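AvrRxo1-ORF1 (Xanthomonas oryzae pv. oryzicola, PDB 4Z8T) is a type III effector with a polynucleotide kinase domain that probably phosphorylates a substrate, and it forms a complex with its interactor AvrRxo1-ORF2. Local coordinates at residues L197-K200 / E204-R207; E315-K320 / L326-E331. One frame throughout, in Å; residues are numbered along the deposited sequence.

In the fold
Contact 1 (197-200 with 204-207) lies at the surface, its centre about 12 Å from the centre of the chain, where helix 189-198 runs out into a loop facing a bound sulfate. Contact 2 (315-320 with 326-331) is buried although its centre is about 22 Å from the centre of the chain, and it joins the turn after helix 304-315 to helix 322-331. An arginine shared by a backbone carbonyl and a sulfate makes the first; a tyrosine, a histidine and an alanine methyl make the second. The two meet directly, since His329 NE2 is probably hydrogen-bonded to Arg199 O at 2.7 Å and Ser330 OG to Arg207 O. Leu197 also packs on Leu326.

Contact 1. Residues L197-K200 / E204-R207; sequences LQRK and EDPR. With SO4 (sulfate ion), chain E.
Arg199 NH1 grips two acceptors at once. Its bond to Pro206 O measures 2.9 Å and is nearly straight at 166°; the one to sulfate O4, also 2.9 Å, runs at 167°. The proline carbonyl offers a lone pair in its own plane and lies in the guanidinium plane as well, which helps fix the rotation of the group. Arg199 NH2 adds a weak bond to sulfate O1. The side chain reaches this far by being extended from CG to NE. Asp205 crosses it at about a right angle, laying CB over one guanidinium face, toward its rim, 3.6 Å from Arg199 NE. Asp205 OD2 is 4.2 Å from Arg199 NE, well out of the guanidinium plane with no N-H aimed at it, so any attraction is probably one of charge only. The sulfate, probably from the crystallisation liquor, also bonds Ala75 N in a loop whose sequence fits a P-loop, and so may mark an anion site lined by Arg199. At the backbone end of Arg199, Arg207 bends at chi3 (-78°) and sets CD 3.4 Å from Arg199 O; its NH1 is hydrogen-bonded to His329 O. A water donates to Lys200 O at 2.7 Å and to Asp205 O.

Contact 2. Residues E315-K320 / L326-E331; sequences EKYSGK and LAAHSE
Tyr317 OH and His329 ND1 share a hydrogen bond of 3.1 Å, bent to 147°, with the hydroxyl at the edge of the imidazole, close to its plane. The two side chains cross at about a right angle, their ring planes 86° apart in an oblique pairing. His329 CB approaches Tyr317 CZ at 3.8 Å, and along the same ring Tyr317 CE1 meets the methyl Ala328 CB at 3.8 Å. On the helix, chi1 of His329 (-170°, CG anti to the backbone N) points the ring past the phenol toward Arg199, and the rotation about chi2 turns its ND1 edge to the hydroxyl. Two consecutive beta turns present the tyrosine, type I from Glu315 to Ser318 and type II from Tyr317 to Lys320, linking helix 304-315 to helix 322-331. Gly319 takes the left-handed position of the second, where a beta carbon would press on the preceding carbonyl O; backbone bonds tie it and Lys320 to Ile289. The second ring nitrogen, NE2, gives its N-H to Arg199 O, so ND1 of a neutral ring would accept the phenol proton, whereas a charged ring would donate its own. Leu197 of helix 189-198 packs against Tyr317 and His329, while Ser330 touches Trp97 of the AvrRxo1-ORF2 chain.

Contact 1. Residues L197-K200 / E204-R207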
loop_
_atom_site.group_PDB
_atom_site.type_symbol
_atom_site.label_atom_id
_atom_site.label_comp_id
_atom_site.label_asym_id
_atom_site.label_seq_id
_atom_site.Cartn_x
_atom_site.Cartn_y
_atom_site.Cartn_z
ATOM N N LEU A 197 10.476 10.136 -18.916
ATOM C CA LEU A 197 10.821 11.560 -19.050
ATOM C C LEU A 197 12.297 11.779 -19.348
ATOM O O LEU A 197 12.652 12.794 -19.955
ATOM C CB LEU A 197 10.410 12.358 -17.801
ATOM C CG LEU A 197 8.903 12.483 -17.537
ATOM C CD1 LEU A 197 8.641 13.363 -16.321
ATOM C CD2 LEU A 197 8.142 13.040 -18.753
ATOM N N GLN A 198 13.155 10.841 -18.936
ATOM C CA GLN A 198 14.593 10.932 -19.215
ATOM C C GLN A 198 14.968 10.544 -20.633
ATOM O O GLN A 198 16.055 10.896 -21.104
ATOM C CB GLN A 198 15.389 10.043 -18.259
ATOM C CG GLN A 198 15.442 10.583 -16.855
ATOM C CD GLN A 198 16.095 9.622 -15.893
ATOM O OE1 GLN A 198 15.415 8.952 -15.115
ATOM N NE2 GLN A 198 17.420 9.545 -15.938
ATOM N N ARG A 199 14.092 9.810 -21.312
ATOM C CA ARG A 199 14.384 9.404 -22.683
ATOM C C ARG A 199 14.275 10.610 -23.592
ATOM O O ARG A 199 13.248 11.272 -23.622
ATOM C CB ARG A 199 13.417 8.305 -23.140
ATOM C CG ARG A 199 13.668 7.000 -22.428
ATOM C CD ARG A 199 12.603 5.970 -22.755
ATOM N NE ARG A 199 12.996 4.672 -22.235
ATOM C CZ ARG A 199 12.328 3.547 -22.448
ATOM N NH1 ARG A 199 11.223 3.566 -23.173
ATOM N NH2 ARG A 199 12.781 2.411 -21.929
ATOM N N LYS A 200 15.336 10.901 -24.334
ATOM C CA LYS A 200 15.315 12.077 -25.188
ATOM C C LYS A 200 14.828 11.726 -26.598
ATOM O O LYS A 200 15.105 10.636 -27.096
ATOM C CB LYS A 200 16.692 12.746 -25.180
ATOM C CG LYS A 200 17.110 13.139 -23.761
ATOM C CD LYS A 200 18.361 14.003 -23.739
ATOM C CE LYS A 200 19.637 13.171 -23.715
ATOM N NZ LYS A 200 20.151 12.956 -22.324
ATOM N N GLU A 204 16.143 6.583 -29.553
ATOM C CA GLU A 204 15.166 5.726 -30.214
ATOM C C GLU A 204 14.287 4.976 -29.231
ATOM O O GLU A 204 13.457 4.170 -29.641
ATOM C CB GLU A 204 15.849 4.731 -31.157
ATOM C CG GLU A 204 16.675 5.379 -32.258
ATOM C CD GLU A 204 17.059 4.399 -33.347
ATOM O OE1 GLU A 204 18.029 4.686 -34.083
ATOM O OE2 GLU A 204 16.390 3.346 -33.476
ATOM N N ASP A 205 14.461 5.233 -27.938
ATOM C CA ASP A 205 13.609 4.577 -26.947
ATOM C C ASP A 205 12.259 5.279 -26.873
ATOM O O ASP A 205 12.183 6.503 -26.930
ATOM C CB ASP A 205 14.288 4.536 -25.577
ATOM C CG ASP A 205 15.576 3.734 -25.594
ATOM O OD1 ASP A 205 15.797 2.978 -26.567
ATOM O OD2 ASP A 205 16.364 3.854 -24.634
ATOM N N PRO A 206 11.180 4.499 -26.743
ATOM C CA PRO A 206 9.855 5.123 -26.831
ATOM C C PRO A 206 9.509 6.030 -25.651
ATOM O O PRO A 206 9.941 5.793 -24.516
ATOM C CB PRO A 206 8.897 3.924 -26.889
ATOM C CG PRO A 206 9.667 2.771 -26.355
ATOM C CD PRO A 206 11.114 3.031 -26.659
ATOM N N ARG A 207 8.721 7.060 -25.943
ATOM C CA ARG A 207 8.220 7.995 -24.937
ATOM C C ARG A 207 6.696 7.985 -24.931
ATOM O O ARG A 207 6.062 8.881 -25.476
ATOM C CB ARG A 207 8.722 9.411 -25.249
ATOM C CG ARG A 207 10.237 9.554 -25.193
ATOM C CD ARG A 207 10.715 10.814 -25.908
ATOM N NE ARG A 207 10.724 10.648 -27.362
ATOM C CZ ARG A 207 9.922 11.304 -28.193
ATOM N NH1 ARG A 207 9.030 12.160 -27.717
ATOM N NH2 ARG A 207 10.002 11.097 -29.503
HETATM S S SO4 E . 10.829 -0.283 -23.185
HETATM O O1 SO4 E . 12.213 -0.153 -23.647
HETATM O O2 SO4 E . 10.871 -0.679 -21.780
HETATM O O3 SO4 E . 10.197 -1.345 -23.970
HETATM O O4 SO4 E . 10.081 0.951 -23.409
HETATM O O HOH W 1 15.000 8.004 -26.338
#

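Contact 2. Residues E315-K320 / L326-E331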
loop_
_atom_site.group_PDB
_atom_site.type_symbol
_atom_site.label_atom_id
_atom_site.label_comp_id
_atom_site.label_asym_id
_atom_site.label_seq_id
_atom_site.Cartn_x
_atom_site.Cartn_y
_atom_site.Cartn_z
ATOM N N GLU A 315 12.766 18.562 -13.944
ATOM C CA GLU A 315 12.681 20.024 -13.860
ATOM C C GLU A 315 12.037 20.620 -15.109
ATOM O O GLU A 315 11.336 21.636 -15.027
ATOM C CB GLU A 315 14.062 20.649 -13.609
ATOM C CG GLU A 315 14.685 20.325 -12.250
ATOM C CD GLU A 315 14.089 21.125 -11.099
ATOM O OE1 GLU A 315 13.190 21.960 -11.344
ATOM O OE2 GLU A 315 14.529 20.924 -9.943
ATOM N N LYS A 316 12.245 19.967 -16.250
ATOM C CA LYS A 316 11.650 20.404 -17.510
ATOM C C LYS A 316 10.125 20.429 -17.439
ATOM O O LYS A 316 9.475 21.198 -18.148
ATOM C CB LYS A 316 12.145 19.529 -18.670
ATOM C CG LYS A 316 13.650 19.641 -18.884
ATOM C CD LYS A 316 14.196 18.801 -20.040
ATOM C CE LYS A 316 15.722 18.969 -20.141
ATOM N NZ LYS A 316 16.371 18.048 -21.132
ATOM N N TYR A 317 9.565 19.602 -16.554
ATOM C CA TYR A 317 8.125 19.499 -16.396
ATOM C C TYR A 317 7.665 19.887 -14.992
ATOM O O TYR A 317 6.601 19.474 -14.538
ATOM C CB TYR A 317 7.660 18.084 -16.781
ATOM C CG TYR A 317 7.988 17.774 -18.222
ATOM C CD1 TYR A 317 7.181 18.252 -19.248
ATOM C CD2 TYR A 317 9.127 17.054 -18.562
ATOM C CE1 TYR A 317 7.481 17.998 -20.565
ATOM C CE2 TYR A 317 9.434 16.795 -19.889
ATOM C CZ TYR A 317 8.602 17.270 -20.881
ATOM O OH TYR A 317 8.900 17.029 -22.201
ATOM N N SER A 318 8.461 20.711 -14.317
ATOM C CA SER A 318 8.105 21.188 -12.984
ATOM C C SER A 318 6.748 21.900 -13.027
ATOM O O SER A 318 6.483 22.681 -13.944
ATOM C CB SER A 318 9.189 22.133 -12.459
ATOM O OG SER A 318 9.173 22.189 -11.043
ATOM N N GLY A 319 5.883 21.607 -12.060
ATOM C CA GLY A 319 4.557 22.202 -12.011
ATOM C C GLY A 319 3.462 21.451 -12.750
ATOM O O GLY A 319 2.275 21.770 -12.614
ATOM N N LYS A 320 3.853 20.463 -13.551
ATOM C CA LYS A 320 2.893 19.651 -14.286
ATOM C C LYS A 320 2.627 18.330 -13.558
ATOM O O LYS A 320 3.483 17.842 -12.809
ATOM C CB LYS A 320 3.407 19.385 -15.706
ATOM C CG LYS A 320 3.549 20.648 -16.565
ATOM C CD LYS A 320 3.833 20.305 -18.031
ATOM C CE LYS A 320 3.725 21.538 -18.938
ATOM N NZ LYS A 320 4.703 22.605 -18.566
ATOM N N LEU A 326 4.096 13.496 -19.040
ATOM C CA LEU A 326 4.342 12.458 -20.039
ATOM C C LEU A 326 3.631 12.752 -21.364
ATOM O O LEU A 326 4.115 12.367 -22.426
ATOM C CB LEU A 326 3.946 11.068 -19.518
ATOM C CG LEU A 326 5.094 10.292 -18.875
ATOM C CD1 LEU A 326 5.432 10.815 -17.487
ATOM C CD2 LEU A 326 4.739 8.806 -18.819
ATOM N N ALA A 327 2.496 13.444 -21.300
ATOM C CA ALA A 327 1.753 13.773 -22.514
ATOM C C ALA A 327 2.570 14.733 -23.366
ATOM O O ALA A 327 2.741 14.527 -24.568
ATOM C CB ALA A 327 0.400 14.378 -22.165
ATOM N N ALA A 328 3.085 15.776 -22.733
ATOM C CA ALA A 328 3.911 16.761 -23.428
ATOM C C ALA A 328 5.195 16.135 -23.962
ATOM O O ALA A 328 5.611 16.402 -25.087
ATOM C CB ALA A 328 4.229 17.929 -22.502
ATOM N N HIS A 329 5.819 15.287 -23.149
ATOM C CA HIS A 329 7.071 14.646 -23.522
ATOM C C HIS A 329 6.870 13.691 -24.686
ATOM O O HIS A 329 7.755 13.523 -25.523
ATOM C CB HIS A 329 7.631 13.872 -22.327
ATOM C CG HIS A 329 9.028 13.381 -22.533
ATOM N ND1 HIS A 329 10.089 14.235 -22.731
ATOM C CD2 HIS A 329 9.535 12.126 -22.563
ATOM C CE1 HIS A 329 11.194 13.525 -22.883
ATOM N NE2 HIS A 329 10.887 12.247 -22.779
ATOM N N SER A 330 5.707 13.057 -24.726
ATOM C CA SER A 330 5.414 12.073 -25.753
ATOM C C SER A 330 5.188 12.736 -27.105
ATOM O O SER A 330 5.473 12.148 -28.155
ATOM C CB SER A 330 4.177 11.273 -25.361
ATOM O OG SER A 330 3.921 10.286 -26.335
ATOM N N GLU A 331 4.683 13.965 -27.063
ATOM C CA GLU A 331 4.318 14.703 -28.274
ATOM C C GLU A 331 5.521 15.259 -29.034
ATOM O O GLU A 331 5.397 15.657 -30.195
ATOM C CB GLU A 331 3.346 15.835 -27.928
ATOM C CG GLU A 331 1.926 15.361 -27.641
ATOM C CD GLU A 331 1.085 16.422 -26.956
ATOM O OE1 GLU A 331 1.491 17.608 -26.961
ATOM O OE2 GLU A 331 0.021 16.070 -26.402
#